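Local coordinates for oxidoreductase, short chain dehydrogenase/reductase family protein (Bifidobacterium adolescentis L2-32, PDB 6OW4), which is a short-chain dehydrogenase/reductase that binds NADH and acts as a 20beta-hydroxysteroid dehydrogenase, at residues F[59-73]-F[87-101]. Numbering follows the deposited sequence.
With NAD (nicotinamide-adenine-dinucleotide), chain N.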
# COMPACT_ATOMS: atom_id res chain seq x y z
N ALA F 59 11.80 -18.41 22.70
CA ALA F 59 12.99 -18.26 23.58
C ALA F 59 13.13 -16.80 24.04
O ALA F 59 13.44 -16.58 25.23
CB ALA F 59 14.23 -18.73 22.87
N ALA F 60 12.91 -15.85 23.13
CA ALA F 60 12.98 -14.39 23.39
C ALA F 60 11.84 -13.98 24.34
O ALA F 60 12.10 -13.17 25.26
CB ALA F 60 12.91 -13.62 22.10
N LEU F 61 10.64 -14.53 24.13
CA LEU F 61 9.44 -14.27 24.97
C LEU F 61 9.66 -14.85 26.38
O LEU F 61 9.21 -14.21 27.35
CB LEU F 61 8.21 -14.87 24.29
CG LEU F 61 7.79 -14.19 22.99
CD1 LEU F 61 6.96 -15.12 22.13
CD2 LEU F 61 7.03 -12.90 23.28
N ALA F 62 10.33 -16.00 26.48
CA ALA F 62 10.66 -16.68 27.75
C ALA F 62 11.66 -15.84 28.56
O ALA F 62 11.47 -15.71 29.79
CB ALA F 62 11.21 -18.06 27.48
N GLN F 63 12.67 -15.27 27.89
CA GLN F 63 13.75 -14.47 28.53
C GLN F 63 13.19 -13.14 29.03
O GLN F 63 13.68 -12.65 30.07
CB GLN F 63 14.90 -14.24 27.54
CG GLN F 63 16.18 -13.79 28.22
CD GLN F 63 17.37 -13.90 27.30
OE1 GLN F 63 17.26 -13.76 26.09
NE2 GLN F 63 18.54 -14.15 27.88
N ALA F 64 12.20 -12.58 28.33
CA ALA F 64 11.41 -11.40 28.76
C ALA F 64 10.57 -11.76 29.99
O ALA F 64 10.14 -10.84 30.70
CB ALA F 64 10.55 -10.90 27.63
N GLY F 65 10.32 -13.07 30.21
CA GLY F 65 9.73 -13.63 31.44
C GLY F 65 8.30 -14.09 31.24
O GLY F 65 7.48 -13.86 32.15
N ALA F 66 8.00 -14.74 30.11
CA ALA F 66 6.64 -15.19 29.71
C ALA F 66 6.58 -16.72 29.68
O ALA F 66 7.56 -17.35 29.23
CB ALA F 66 6.28 -14.62 28.36
N ASP F 67 5.45 -17.29 30.13
CA ASP F 67 5.12 -18.73 29.96
C ASP F 67 4.77 -18.95 28.49
O ASP F 67 3.87 -18.25 27.98
CB ASP F 67 3.98 -19.16 30.89
CG ASP F 67 4.28 -18.95 32.37
OD1 ASP F 67 5.48 -18.84 32.72
OD2 ASP F 67 3.32 -18.90 33.16
N VAL F 68 5.45 -19.89 27.82
CA VAL F 68 5.32 -20.15 26.36
C VAL F 68 5.03 -21.64 26.14
O VAL F 68 5.87 -22.47 26.52
CB VAL F 68 6.57 -19.71 25.58
CG1 VAL F 68 6.30 -19.61 24.09
CG2 VAL F 68 7.13 -18.39 26.10
N ALA F 69 3.87 -21.95 25.54
CA ALA F 69 3.53 -23.30 25.02
C ALA F 69 4.12 -23.43 23.61
O ALA F 69 3.75 -22.62 22.75
CB ALA F 69 2.04 -23.50 25.02
N LEU F 70 5.03 -24.39 23.41
CA LEU F 70 5.70 -24.65 22.11
C LEU F 70 4.82 -25.61 21.30
O LEU F 70 4.76 -26.80 21.66
CB LEU F 70 7.10 -25.23 22.35
CG LEU F 70 7.99 -24.43 23.30
CD1 LEU F 70 9.37 -25.06 23.40
CD2 LEU F 70 8.10 -22.97 22.87
N VAL F 71 4.17 -25.10 20.25
CA VAL F 71 3.16 -25.84 19.44
C VAL F 71 3.77 -26.17 18.07
O VAL F 71 4.28 -25.24 17.41
CB VAL F 71 1.85 -25.03 19.31
CG1 VAL F 71 0.81 -25.77 18.48
CG2 VAL F 71 1.29 -24.65 20.67
N ASP F 72 3.72 -27.44 17.68
CA ASP F 72 4.14 -27.94 16.34
C ASP F 72 3.52 -29.33 16.12
O ASP F 72 2.70 -29.75 16.96
CB ASP F 72 5.67 -27.94 16.21
CG ASP F 72 6.15 -27.73 14.78
OD1 ASP F 72 5.73 -28.51 13.90
OD2 ASP F 72 6.94 -26.79 14.56
N LEU F 73 3.88 -30.00 15.02
CA LEU F 73 3.30 -31.30 14.59
C LEU F 73 3.55 -32.36 15.65
O LEU F 73 4.53 -32.30 16.39
CB LEU F 73 3.93 -31.70 13.25
CG LEU F 73 3.51 -30.87 12.05
CD1 LEU F 73 4.39 -31.17 10.85
CD2 LEU F 73 2.05 -31.10 11.70
N MET F 87 14.66 -24.20 27.57
CA MET F 87 14.21 -22.79 27.72
C MET F 87 13.74 -22.54 29.16
O MET F 87 13.91 -21.41 29.65
CB MET F 87 13.08 -22.46 26.75
CG MET F 87 13.53 -22.37 25.31
SD MET F 87 12.21 -21.81 24.20
CE MET F 87 12.82 -22.45 22.64
N SER F 88 13.15 -23.56 29.80
CA SER F 88 12.62 -23.49 31.19
C SER F 88 13.77 -23.26 32.18
O SER F 88 13.66 -22.34 33.00
CB SER F 88 11.82 -24.72 31.54
OG SER F 88 10.62 -24.79 30.78
N GLU F 89 14.82 -24.08 32.10
CA GLU F 89 15.98 -24.04 33.04
C GLU F 89 16.83 -22.79 32.77
O GLU F 89 17.41 -22.26 33.74
CB GLU F 89 16.81 -25.32 32.95
CG GLU F 89 17.57 -25.48 31.64
CD GLU F 89 18.36 -26.78 31.52
OE1 GLU F 89 18.64 -27.41 32.56
OE2 GLU F 89 18.70 -27.15 30.38
N ARG F 90 16.90 -22.33 31.51
CA ARG F 90 17.74 -21.18 31.08
C ARG F 90 17.17 -19.87 31.62
O ARG F 90 17.96 -19.06 32.14
CB ARG F 90 17.85 -21.12 29.55
CG ARG F 90 18.97 -21.98 28.97
CD ARG F 90 19.09 -21.86 27.47
NE ARG F 90 20.17 -22.67 26.94
CZ ARG F 90 21.45 -22.31 26.86
NH1 ARG F 90 21.85 -21.12 27.28
NH2 ARG F 90 22.34 -23.15 26.36
N PHE F 91 15.85 -19.66 31.49
CA PHE F 91 15.16 -18.37 31.79
C PHE F 91 14.17 -18.54 32.95
O PHE F 91 13.41 -17.58 33.20
CB PHE F 91 14.48 -17.85 30.52
CG PHE F 91 15.34 -17.95 29.29
CD1 PHE F 91 16.59 -17.35 29.25
CD2 PHE F 91 14.91 -18.65 28.18
CE1 PHE F 91 17.39 -17.45 28.11
CE2 PHE F 91 15.70 -18.75 27.04
CZ PHE F 91 16.94 -18.15 27.02
N GLY F 92 14.18 -19.69 33.63
CA GLY F 92 13.35 -19.97 34.81
C GLY F 92 11.89 -19.61 34.59
O GLY F 92 11.36 -18.82 35.38
N THR F 93 11.28 -20.18 33.54
CA THR F 93 9.87 -19.90 33.14
C THR F 93 9.14 -21.22 32.83
O THR F 93 9.83 -22.21 32.53
CB THR F 93 9.81 -18.98 31.92
OG1 THR F 93 10.94 -18.11 31.94
CG2 THR F 93 8.54 -18.16 31.88
N ASN F 94 7.81 -21.20 32.91
CA ASN F 94 6.94 -22.36 32.56
C ASN F 94 6.80 -22.42 31.03
O ASN F 94 5.80 -21.90 30.50
CB ASN F 94 5.58 -22.29 33.26
CG ASN F 94 4.71 -23.50 32.99
OD1 ASN F 94 5.22 -24.61 32.79
ND2 ASN F 94 3.40 -23.31 32.96
N VAL F 95 7.80 -23.02 30.36
CA VAL F 95 7.80 -23.28 28.89
C VAL F 95 7.43 -24.75 28.68
O VAL F 95 8.29 -25.62 28.93
CB VAL F 95 9.16 -22.93 28.25
CG1 VAL F 95 9.12 -23.06 26.74
CG2 VAL F 95 9.63 -21.54 28.65
N ILE F 96 6.18 -25.02 28.27
CA ILE F 96 5.63 -26.39 28.06
C ILE F 96 5.65 -26.71 26.56
O ILE F 96 5.97 -25.81 25.76
CB ILE F 96 4.21 -26.51 28.66
CG1 ILE F 96 3.17 -25.72 27.87
CG2 ILE F 96 4.22 -26.12 30.14
CD1 ILE F 96 1.74 -26.08 28.21
N ALA F 97 5.30 -27.95 26.21
CA ALA F 97 5.20 -28.46 24.82
C ALA F 97 3.80 -29.04 24.60
O ALA F 97 3.37 -29.88 25.42
CB ALA F 97 6.27 -29.48 24.56
N LEU F 98 3.12 -28.61 23.53
CA LEU F 98 1.78 -29.10 23.12
C LEU F 98 1.78 -29.32 21.60
O LEU F 98 1.94 -28.33 20.87
CB LEU F 98 0.71 -28.08 23.52
CG LEU F 98 0.50 -27.91 25.03
CD1 LEU F 98 -0.38 -26.70 25.31
CD2 LEU F 98 -0.11 -29.16 25.64
N THR F 99 1.61 -30.57 21.16
CA THR F 99 1.50 -30.94 19.72
C THR F 99 0.08 -30.65 19.24
O THR F 99 -0.87 -30.92 20.01
CB THR F 99 1.88 -32.41 19.50
OG1 THR F 99 1.05 -33.22 20.33
CG2 THR F 99 3.34 -32.69 19.81
N CYS F 100 -0.06 -30.12 18.02
CA CYS F 100 -1.37 -29.88 17.36
C CYS F 100 -1.16 -29.66 15.86
O CYS F 100 -0.58 -28.63 15.48
CB CYS F 100 -2.09 -28.69 17.97
SG CYS F 100 -3.56 -28.18 17.03
N ASP F 101 -1.62 -30.61 15.04
CA ASP F 101 -1.80 -30.43 13.57
C ASP F 101 -2.92 -29.39 13.38
O ASP F 101 -4.07 -29.69 13.74
CB ASP F 101 -2.09 -31.76 12.89
CG ASP F 101 -2.46 -31.64 11.42
OD1 ASP F 101 -3.63 -31.30 11.15
OD2 ASP F 101 -1.58 -31.89 10.57
PA NAD N . 10.10 -23.98 9.20
O1A NAD N . 9.62 -24.82 8.08
O2A NAD N . 11.07 -24.78 10.09
O5B NAD N . 8.90 -23.46 10.11
C5B NAD N . 7.56 -23.85 9.83
C4B NAD N . 7.04 -24.67 11.05
O4B NAD N . 5.48 -24.77 10.91
C3B NAD N . 7.50 -25.85 11.08
O3B NAD N . 8.08 -26.18 12.39
C2B NAD N . 6.22 -26.87 10.79
O2B NAD N . 6.39 -28.12 11.52
C1B NAD N . 5.18 -26.25 11.17
N9A NAD N . 4.00 -26.69 10.36
C8A NAD N . 3.67 -26.78 9.05
N7A NAD N . 2.42 -27.28 8.96
C5A NAD N . 1.97 -27.51 10.22
C6A NAD N . 0.76 -28.02 10.69
N6A NAD N . -0.45 -28.49 10.10
N1A NAD N . 0.55 -28.15 12.02
C2A NAD N . 1.53 -27.78 12.91
N3A NAD N . 2.74 -27.27 12.45
C4A NAD N . 2.95 -27.14 11.10
O3 NAD N . 10.89 -22.67 8.58
PN NAD N . 10.70 -21.17 9.12
O1N NAD N . 11.65 -20.27 8.38
O2N NAD N . 11.02 -21.13 10.62
O5D NAD N . 9.21 -20.69 8.83
C5D NAD N . 8.36 -20.25 9.88
C4D NAD N . 7.27 -19.32 9.29
O4D NAD N . 7.82 -18.25 8.79
C3D NAD N . 6.52 -20.00 8.16
O3D NAD N . 5.18 -19.77 8.29
C2D NAD N . 7.08 -19.33 6.87
O2D NAD N . 6.03 -19.41 5.82
C1D NAD N . 7.33 -18.12 7.25
N1N NAD N . 8.39 -17.45 6.48
C2N NAD N . 9.71 -17.85 6.57
C3N NAD N . 10.71 -17.20 5.84
C7N NAD N . 12.19 -17.65 5.93
O7N NAD N . 12.92 -17.49 4.97
N7N NAD N . 12.70 -18.25 7.11
C4N NAD N . 10.38 -16.14 5.02
C5N NAD N . 9.06 -15.72 4.92
C6N NAD N . 8.07 -16.38 5.66
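Gln63 crosses the ring of Phe91 obliquely. Its CB sits over one face, offset toward the rim, 4.1 Å from the ring centroid; CG follows, 3.7 Å from Phe91 CD1, then CD near CE1, and NE2 ends 3.5 Å from Phe91 CE1, the amide turned 44° from the ring. The long, polar-ended chain also lets NE2 hydrogen-bond Tyr31 O and OE1 Ile33 N, both of the second subunit. Ala62, small enough to let helix 77-91 come close, touches both Phe91 CD2 and Val95 CG2 with its CB. Further along, Leu70 CG lies 3.9 Å from Val95 CG1, branched aliphatics suiting this buried face. Nearly straight bonds from Leu70 N to Ile96 O (2.9 Å) and from Leu98 N to Leu70 O join the parallel strands. With CG anti to the backbone N (chi1 -151°), Asp72 accepts hydrogen bonds from NAD O2B at OD1 and from NAD O3B at OD2, both 2.5 Å; the N-H of Leu73 meets the anti lone pair of OD1. Were Asp72 replaced by an alanine, both ribose hydroxyls and the N-H groups of Leu73 and Ala50 would probably lose this acceptor. An acidic residue near the C-terminal end of the sheet's second strand, binding the adenosine ribose, is typical of NAD-binding Rossmann folds.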